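Local coordinates for flagellar protein FlgA (Thermotoga maritima, PDB 3FRN) that is a periplasmic flagellar protein that probably acts as a chaperone in forming the P-ring of the flagellar basal body, at residues 33-38 and 43-48; 77-82 and 122-127. One frame throughout, in Å; residues are numbered along the deposited sequence.

Contact 1: residues 33-38 and 43-48; sequences NLMILL and YLVTRD
The phenol oxygen of Tyr43 is held twice, by two main-chain groups of segment 33-38. Tyr43 OH donates to Ile36 O at 2.5 Å, lying in the carbonyl plane on a lone pair with a C=O...O angle of 139°. The same Tyr43 OH accepts from Leu38 N at 2.8 Å, where the N-H...O angle of 144° marks a moderately bent bond. Both bonds bracket Leu37, whose CD1 sits over the centre of the Tyr43 ring, 4.0 Å from the centroid and 10° off the normal, a CH-pi contact. Met35 takes the ring edge instead: its SD lies 3.9 Å from Tyr43 CD2, near the ring plane, in a Met-aromatic contact. Strands 35-37 and 43-45 run nearly antiparallel, yet their axes stay 9.7 Å apart, too far for backbone pairing; they belong to separate sheets of the FlgA N-terminal region, 35-37 pairing with 16-18 and 42-45 with 65-69, and side chains fill the interval. A phenylalanine in place of Tyr43 would probably keep the face and edge packing but leave Ile36 O and Leu38 N without their shared buried partner. Bends at chi2 and chi3 carry Met35 CE past the ring to Val45 CG2, at 3.7 Å. Val96 and Thr99 of strand 93-101 also touch the Tyr43 side chain.

Contact 2: residues 77-82 and 122-127; sequences NAVFEE and FSVFLR
Val79 meets strand 122-127 with both of its methyls, each directed at a different residue. CG1 of Val79 lies 4.0 Å from Val124 CG1, while Val79 CG2 lies 3.9 Å from Leu126 CD2. The split follows from the first torsion of Val79 (chi1 165°), which places CG1 anti to the backbone N and CG2 beside that N, turning the two methyls to alternate residues of the strand. Val124 and Leu126 stand two apart, hence on the same face of the sheet, and the side chain of Val79 crosses that of Leu126 at about a right angle. These three residues are buried, and the interaction is purely apolar, at ordinary van der Waals spacing. The patch is small, 113 Å² summed over both sides. By contrast, Asn77 and Glu81 on the helix and Arg127 at the strand end are exposed and reach nothing across the contact. Such a helix lying against an antiparallel sheet agrees with the HotDog-like character of this region. Around the patch, helix 74-87 adds Leu75 against Leu126 and Ile83 against Val124, Met137 of strand 132-148 reaches Val79, and strand 121-127 is hydrogen-bonded between strands 111-118 and 132-148.

In the fold
Both contacts are buried, but they join different elements in different regions of the chain. Contact 1 spans the gap between two strands of the N-terminal region and buries 331 Å², about three times the area of contact 2, which sets a helix against a sheet in the HotDog-like region. Their chemistry differs accordingly: contact 1 combines hydrogen bonds to the main chain with ring and apolar packing, whereas contact 2 consists of methyl groups alone. Their centres lie about 17 Å apart, yet they touch directly, Leu38 CD1 meeting Leu126 CD1 at 3.6 Å. This packing, with Ile36 N bonded to Thr99 OG1, ties the two regions together.

Contact 1: residues 33-38 and 43-48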
ATOM      1  N   ASN A  33       4.527 -31.100  11.164  1.00 55.84           N
ATOM      2  CA  ASN A  33       4.551 -29.692  11.554  1.00 56.50           C
ATOM      3  C   ASN A  33       4.257 -28.794  10.357  1.00 53.15           C
ATOM      4  O   ASN A  33       4.969 -28.819   9.355  1.00 53.48           O
ATOM      5  CB  ASN A  33       5.909 -29.360  12.204  1.00 58.63           C
ATOM      6  CG  ASN A  33       6.193 -27.854  12.294  1.00 72.88           C
ATOM      7  OD1 ASN A  33       7.298 -27.411  11.981  1.00 81.24           O
ATOM      8  ND2 ASN A  33       5.210 -27.073  12.737  1.00 86.99           N
ATOM      9  N   LEU A  34       3.184 -28.018  10.469  1.00 50.74           N
ATOM     10  CA  LEU A  34       2.780 -27.113   9.405  1.00 52.86           C
ATOM     11  C   LEU A  34       3.374 -25.727   9.639  1.00 52.49           C
ATOM     12  O   LEU A  34       4.010 -25.160   8.751  1.00 53.55           O
ATOM     13  CB  LEU A  34       1.251 -27.043   9.324  1.00 56.39           C
ATOM     14  CG  LEU A  34       0.549 -26.353   8.151  1.00 57.68           C
ATOM     15  CD1 LEU A  34       0.865 -27.039   6.839  1.00 65.38           C
ATOM     16  CD2 LEU A  34      -0.943 -26.363   8.389  1.00 51.69           C
ATOM     17  N   MET A  35       3.156 -25.191  10.838  1.00 49.46           N
ATOM     18  CA  MET A  35       3.677 -23.880  11.227  1.00 45.28           C
ATOM     19  C   MET A  35       4.145 -23.921  12.678  1.00 42.97           C
ATOM     20  O   MET A  35       3.650 -24.724  13.470  1.00 43.98           O
ATOM     21  CB  MET A  35       2.594 -22.793  11.101  1.00 45.08           C
ATOM     22  CG  MET A  35       2.009 -22.570   9.700  1.00 44.19           C
ATOM     23  SD  MET A  35       2.603 -21.115   8.810  1.00 47.29           S
ATOM     24  CE  MET A  35       1.039 -20.473   8.268  1.00 46.48           C
ATOM     25  N   ILE A  36       5.113 -23.064  13.003  1.00 42.93           N
ATOM     26  CA  ILE A  36       5.539 -22.826  14.381  0.50 34.81           C
ATOM     27  C   ILE A  36       4.772 -21.614  14.880  1.00 37.14           C
ATOM     28  O   ILE A  36       4.986 -20.515  14.396  1.00 34.22           O
ATOM     29  CB  ILE A  36       7.069 -22.528  14.471  0.50 37.57           C
ATOM     30  CG1 ILE A  36       7.886 -23.649  13.821  0.50 25.90           C
ATOM     31  CG2 ILE A  36       7.510 -22.309  15.921  0.50 24.34           C
ATOM     32  CD1 ILE A  36       7.634 -25.022  14.408  0.50 31.11           C
ATOM     33  N   LEU A  37       3.882 -21.816  15.843  1.00 35.24           N
ATOM     34  CA  LEU A  37       2.996 -20.756  16.296  1.00 32.16           C
ATOM     35  C   LEU A  37       3.602 -19.975  17.472  1.00 35.34           C
ATOM     36  O   LEU A  37       3.829 -20.538  18.538  1.00 36.28           O
ATOM     37  CB  LEU A  37       1.663 -21.382  16.703  1.00 31.43           C
ATOM     38  CG  LEU A  37       0.457 -21.467  15.764  1.00 36.95           C
ATOM     39  CD1 LEU A  37       0.799 -21.626  14.310  1.00 30.70           C
ATOM     40  CD2 LEU A  37      -0.446 -22.594  16.235  1.00 41.22           C
ATOM     41  N   LEU A  38       3.887 -18.685  17.274  1.00 36.67           N
ATOM     42  CA  LEU A  38       4.551 -17.878  18.316  1.00 31.11           C
ATOM     43  C   LEU A  38       3.605 -16.843  18.892  1.00 34.79           C
ATOM     44  O   LEU A  38       2.721 -16.342  18.189  1.00 36.37           O
ATOM     45  CB  LEU A  38       5.835 -17.219  17.760  1.00 39.45           C
ATOM     46  CG  LEU A  38       6.991 -18.115  17.316  1.00 41.95           C
ATOM     47  CD1 LEU A  38       8.053 -17.296  16.607  1.00 38.08           C
ATOM     48  CD2 LEU A  38       7.640 -18.867  18.496  1.00 41.73           C
ATOM     49  N   TYR A  43      -1.100 -15.485  11.636  1.00 41.47           N
ATOM     50  CA  TYR A  43      -0.656 -16.425  10.615  1.00 38.92           C
ATOM     51  C   TYR A  43      -1.662 -16.495   9.481  1.00 42.15           C
ATOM     52  O   TYR A  43      -2.860 -16.341   9.686  1.00 32.11           O
ATOM     53  CB  TYR A  43      -0.459 -17.829  11.217  1.00 37.19           C
ATOM     54  CG  TYR A  43       0.753 -17.934  12.111  1.00 36.59           C
ATOM     55  CD1 TYR A  43       0.796 -17.283  13.343  1.00 42.74           C
ATOM     56  CD2 TYR A  43       1.843 -18.677  11.728  1.00 32.12           C
ATOM     57  CE1 TYR A  43       1.910 -17.352  14.147  1.00 34.50           C
ATOM     58  CE2 TYR A  43       2.976 -18.760  12.534  1.00 36.18           C
ATOM     59  CZ  TYR A  43       2.993 -18.085  13.740  1.00 34.06           C
ATOM     60  OH  TYR A  43       4.089 -18.164  14.547  1.00 36.99           O
ATOM     61  N   LEU A  44      -1.173 -16.753   8.278  1.00 39.35           N
ATOM     62  CA  LEU A  44      -2.060 -16.940   7.149  1.00 44.97           C
ATOM     63  C   LEU A  44      -1.642 -18.219   6.465  1.00 46.03           C
ATOM     64  O   LEU A  44      -0.570 -18.269   5.878  1.00 53.75           O
ATOM     65  CB  LEU A  44      -1.913 -15.766   6.192  1.00 50.53           C
ATOM     66  CG  LEU A  44      -3.114 -15.239   5.421  1.00 50.77           C
ATOM     67  CD1 LEU A  44      -4.153 -14.621   6.347  1.00 35.22           C
ATOM     68  CD2 LEU A  44      -2.617 -14.220   4.424  1.00 57.30           C
ATOM     69  N   VAL A  45      -2.456 -19.265   6.579  1.00 47.36           N
ATOM     70  CA  VAL A  45      -2.161 -20.520   5.902  1.00 41.97           C
ATOM     71  C   VAL A  45      -2.658 -20.428   4.468  1.00 43.80           C
ATOM     72  O   VAL A  45      -3.862 -20.315   4.227  1.00 44.42           O
ATOM     73  CB  VAL A  45      -2.816 -21.735   6.577  1.00 40.94           C
ATOM     74  CG1 VAL A  45      -2.513 -23.004   5.781  1.00 30.22           C
ATOM     75  CG2 VAL A  45      -2.331 -21.891   7.994  1.00 33.24           C
ATOM     76  N   THR A  46      -1.725 -20.480   3.525  1.00 39.14           N
ATOM     77  CA  THR A  46      -2.045 -20.326   2.112  1.00 40.22           C
ATOM     78  C   THR A  46      -2.176 -21.665   1.393  1.00 39.33           C
ATOM     79  O   THR A  46      -1.752 -22.701   1.911  1.00 42.42           O
ATOM     80  CB  THR A  46      -0.957 -19.516   1.403  1.00 41.54           C
ATOM     81  OG1 THR A  46       0.308 -20.163   1.593  1.00 46.45           O
ATOM     82  CG2 THR A  46      -0.891 -18.109   1.968  1.00 44.53           C
ATOM     83  N   ARG A  47      -2.752 -21.625   0.189  1.00 37.29           N
ATOM     84  CA  ARG A  47      -2.893 -22.798  -0.667  1.00 39.24           C
ATOM     85  C   ARG A  47      -1.541 -23.274  -1.168  1.00 40.17           C
ATOM     86  O   ARG A  47      -1.345 -24.472  -1.395  1.00 40.54           O
ATOM     87  CB  ARG A  47      -3.781 -22.485  -1.873  1.00 36.80           C
ATOM     88  CG  ARG A  47      -5.181 -22.052  -1.524  1.00 32.31           C
ATOM     89  CD  ARG A  47      -5.859 -23.095  -0.671  1.00 33.59           C
ATOM     90  NE  ARG A  47      -7.207 -22.688  -0.302  1.00 30.24           N
ATOM     91  CZ  ARG A  47      -8.312 -23.135  -0.880  1.00 27.35           C
ATOM     92  NH1 ARG A  47      -9.492 -22.700  -0.464  1.00 33.25           N
ATOM     93  NH2 ARG A  47      -8.240 -24.011  -1.872  1.00 19.09           N
ATOM     94  N   ASP A  48      -0.625 -22.327  -1.358  1.00 38.53           N
ATOM     95  CA  ASP A  48       0.739 -22.631  -1.788  1.00 41.13           C
ATOM     96  C   ASP A  48       1.510 -23.375  -0.693  1.00 41.42           C
ATOM     97  O   ASP A  48       2.356 -24.215  -0.989  1.00 38.03           O
ATOM     98  CB  ASP A  48       1.474 -21.352  -2.189  1.00 38.96           C
ATOM     99  CG  ASP A  48       2.602 -21.603  -3.185  1.00 50.18           C
ATOM    100  OD1 ASP A  48       3.567 -20.806  -3.176  1.00 55.37           O
ATOM    101  OD2 ASP A  48       2.525 -22.577  -3.978  1.00 50.93           O
TER

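Contact 2: residues 77-82 and 122-127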
ATOM      1  N   ASN A  77       5.703  -6.889  18.987  1.00 47.45           N
ATOM      2  CA  ASN A  77       6.193  -5.514  18.999  1.00 44.39           C
ATOM      3  C   ASN A  77       7.635  -5.431  18.518  1.00 45.41           C
ATOM      4  O   ASN A  77       7.961  -4.603  17.672  1.00 47.57           O
ATOM      5  CB  ASN A  77       6.087  -4.899  20.401  1.00 43.83           C
ATOM      6  CG  ASN A  77       4.681  -4.413  20.745  1.00 38.13           C
ATOM      7  OD1 ASN A  77       4.506  -3.644  21.685  1.00 52.35           O
ATOM      8  ND2 ASN A  77       3.683  -4.858  19.994  1.00 44.53           N
ATOM      9  N   ALA A  78       8.492  -6.301  19.046  1.00 41.75           N
ATOM     10  CA  ALA A  78       9.914  -6.265  18.715  1.00 44.54           C
ATOM     11  C   ALA A  78      10.166  -6.709  17.272  1.00 39.65           C
ATOM     12  O   ALA A  78      11.076  -6.211  16.602  1.00 37.99           O
ATOM     13  CB  ALA A  78      10.715  -7.107  19.699  1.00 44.91           C
ATOM     14  N   VAL A  79       9.341  -7.632  16.801  1.00 40.12           N
ATOM     15  CA  VAL A  79       9.361  -8.064  15.407  1.00 39.42           C
ATOM     16  C   VAL A  79       8.873  -6.930  14.485  1.00 41.73           C
ATOM     17  O   VAL A  79       9.581  -6.557  13.548  1.00 39.29           O
ATOM     18  CB  VAL A  79       8.588  -9.402  15.211  1.00 44.01           C
ATOM     19  CG1 VAL A  79       8.268  -9.680  13.731  1.00 37.84           C
ATOM     20  CG2 VAL A  79       9.389 -10.551  15.807  1.00 36.71           C
ATOM     21  N   PHE A  80       7.707  -6.354  14.785  1.00 34.17           N
ATOM     22  CA  PHE A  80       7.140  -5.249  13.996  1.00 35.09           C
ATOM     23  C   PHE A  80       8.027  -4.003  13.932  1.00 39.84           C
ATOM     24  O   PHE A  80       8.155  -3.378  12.866  1.00 36.36           O
ATOM     25  CB  PHE A  80       5.738  -4.875  14.497  1.00 37.14           C
ATOM     26  CG  PHE A  80       4.622  -5.676  13.856  1.00 38.24           C
ATOM     27  CD1 PHE A  80       4.548  -7.058  14.015  1.00 48.71           C
ATOM     28  CD2 PHE A  80       3.639  -5.041  13.108  1.00 39.63           C
ATOM     29  CE1 PHE A  80       3.522  -7.798  13.432  1.00 46.95           C
ATOM     30  CE2 PHE A  80       2.610  -5.772  12.520  1.00 48.11           C
ATOM     31  CZ  PHE A  80       2.552  -7.156  12.689  1.00 44.88           C
ATOM     32  N   GLU A  81       8.623  -3.633  15.067  1.00 37.83           N
ATOM     33  CA  GLU A  81       9.592  -2.543  15.089  1.00 41.43           C
ATOM     34  C   GLU A  81      10.742  -2.811  14.118  1.00 39.47           C
ATOM     35  O   GLU A  81      11.175  -1.913  13.395  1.00 45.30           O
ATOM     36  CB  GLU A  81      10.122  -2.296  16.509  1.00 42.16           C
ATOM     37  CG  GLU A  81       9.181  -1.483  17.398  1.00 45.47           C
ATOM     38  CD  GLU A  81       9.709  -1.297  18.819  1.00 50.93           C
ATOM     39  OE1 GLU A  81      10.383  -2.212  19.349  1.00 58.26           O
ATOM     40  OE2 GLU A  81       9.444  -0.229  19.414  1.00 62.76           O
ATOM     41  N   GLU A  82      11.213  -4.054  14.100  1.00 41.98           N
ATOM     42  CA  GLU A  82      12.313  -4.474  13.237  1.00 41.98           C
ATOM     43  C   GLU A  82      11.946  -4.495  11.750  1.00 41.91           C
ATOM     44  O   GLU A  82      12.730  -4.022  10.917  1.00 42.77           O
ATOM     45  CB  GLU A  82      12.860  -5.836  13.690  1.00 42.34           C
ATOM     46  CG  GLU A  82      14.100  -6.334  12.943  1.00 48.28           C
ATOM     47  CD  GLU A  82      15.247  -5.350  12.945  1.00 58.50           C
ATOM     48  OE1 GLU A  82      15.504  -4.738  14.007  1.00 67.11           O
ATOM     49  OE2 GLU A  82      15.894  -5.200  11.880  1.00 58.80           O
ATOM     50  N   PHE A 122       9.186 -10.633   3.776  1.00 32.41           N
ATOM     51  CA  PHE A 122      10.408 -10.526   4.556  1.00 37.19           C
ATOM     52  C   PHE A 122      10.641 -11.775   5.389  1.00 40.11           C
ATOM     53  O   PHE A 122       9.685 -12.373   5.892  1.00 32.63           O
ATOM     54  CB  PHE A 122      10.364  -9.274   5.445  1.00 38.88           C
ATOM     55  CG  PHE A 122      10.484  -7.988   4.675  1.00 35.95           C
ATOM     56  CD1 PHE A 122      11.727  -7.384   4.493  1.00 38.48           C
ATOM     57  CD2 PHE A 122       9.361  -7.383   4.118  1.00 43.41           C
ATOM     58  CE1 PHE A 122      11.847  -6.198   3.767  1.00 34.72           C
ATOM     59  CE2 PHE A 122       9.474  -6.199   3.385  1.00 43.25           C
ATOM     60  CZ  PHE A 122      10.716  -5.609   3.213  1.00 32.56           C
ATOM     61  N   SER A 123      11.911 -12.181   5.499  1.00 40.11           N
ATOM     62  CA  SER A 123      12.295 -13.281   6.379  0.50 39.74           C
ATOM     63  C   SER A 123      12.726 -12.738   7.726  1.00 38.36           C
ATOM     64  O   SER A 123      13.765 -12.092   7.833  1.00 34.74           O
ATOM     65  CB  SER A 123      13.426 -14.115   5.775  0.50 39.64           C
ATOM     66  OG  SER A 123      12.920 -15.214   5.033  0.50 49.41           O
ATOM     67  N   VAL A 124      11.931 -13.012   8.753  1.00 34.53           N
ATOM     68  CA  VAL A 124      12.251 -12.583  10.099  1.00 34.67           C
ATOM     69  C   VAL A 124      12.890 -13.727  10.875  1.00 38.96           C
ATOM     70  O   VAL A 124      12.217 -14.693  11.285  1.00 43.03           O
ATOM     71  CB  VAL A 124      10.988 -12.106  10.860  1.00 42.28           C
ATOM     72  CG1 VAL A 124      11.370 -11.628  12.238  1.00 38.46           C
ATOM     73  CG2 VAL A 124      10.275 -10.997  10.084  1.00 40.89           C
ATOM     74  N   PHE A 125      14.186 -13.599  11.102  1.00 41.08           N
ATOM     75  CA  PHE A 125      14.947 -14.626  11.782  1.00 43.21           C
ATOM     76  C   PHE A 125      15.045 -14.336  13.273  1.00 45.15           C
ATOM     77  O   PHE A 125      15.474 -13.246  13.679  1.00 48.07           O
ATOM     78  CB  PHE A 125      16.348 -14.730  11.179  1.00 38.99           C
ATOM     79  CG  PHE A 125      17.259 -15.631  11.948  1.00 45.79           C
ATOM     80  CD1 PHE A 125      17.026 -17.002  11.984  1.00 49.27           C
ATOM     81  CD2 PHE A 125      18.348 -15.111  12.647  1.00 30.83           C
ATOM     82  CE1 PHE A 125      17.860 -17.846  12.695  1.00 40.72           C
ATOM     83  CE2 PHE A 125      19.188 -15.948  13.361  1.00 21.15           C
ATOM     84  CZ  PHE A 125      18.946 -17.318  13.383  1.00 47.55           C
ATOM     85  N   LEU A 126      14.671 -15.323  14.086  1.00 38.98           N
ATOM     86  CA  LEU A 126      14.707 -15.175  15.539  1.00 34.16           C
ATOM     87  C   LEU A 126      15.659 -16.176  16.162  1.00 38.87           C
ATOM     88  O   LEU A 126      15.511 -17.381  15.965  1.00 42.47           O
ATOM     89  CB  LEU A 126      13.300 -15.369  16.132  1.00 36.60           C
ATOM     90  CG  LEU A 126      12.142 -14.613  15.488  1.00 46.99           C
ATOM     91  CD1 LEU A 126      10.798 -15.016  16.161  1.00 31.58           C
ATOM     92  CD2 LEU A 126      12.371 -13.121  15.596  1.00 50.46           C
ATOM     93  N   ARG A 127      16.640 -15.680  16.900  1.00 34.42           N
ATOM     94  CA  ARG A 127      17.497 -16.515  17.702  1.00 32.93           C
ATOM     95  C   ARG A 127      16.997 -16.609  19.108  1.00 41.70           C
ATOM     96  O   ARG A 127      16.757 -15.624  19.773  1.00 35.86           O
ATOM     97  CB  ARG A 127      18.928 -15.999  17.730  1.00 30.94           C
ATOM     98  CG  ARG A 127      20.003 -17.073  17.604  1.00 41.28           C
ATOM     99  CD  ARG A 127      20.058 -18.062  18.774  1.00 47.40           C
ATOM    100  NE  ARG A 127      21.388 -18.645  18.967  1.00 56.47           N
ATOM    101  CZ  ARG A 127      21.650 -19.898  19.328  1.00 48.90           C
ATOM    102  NH1 ARG A 127      20.688 -20.754  19.563  1.00 38.13           N
ATOM    103  NH2 ARG A 127      22.904 -20.298  19.459  1.00 40.83           N
TER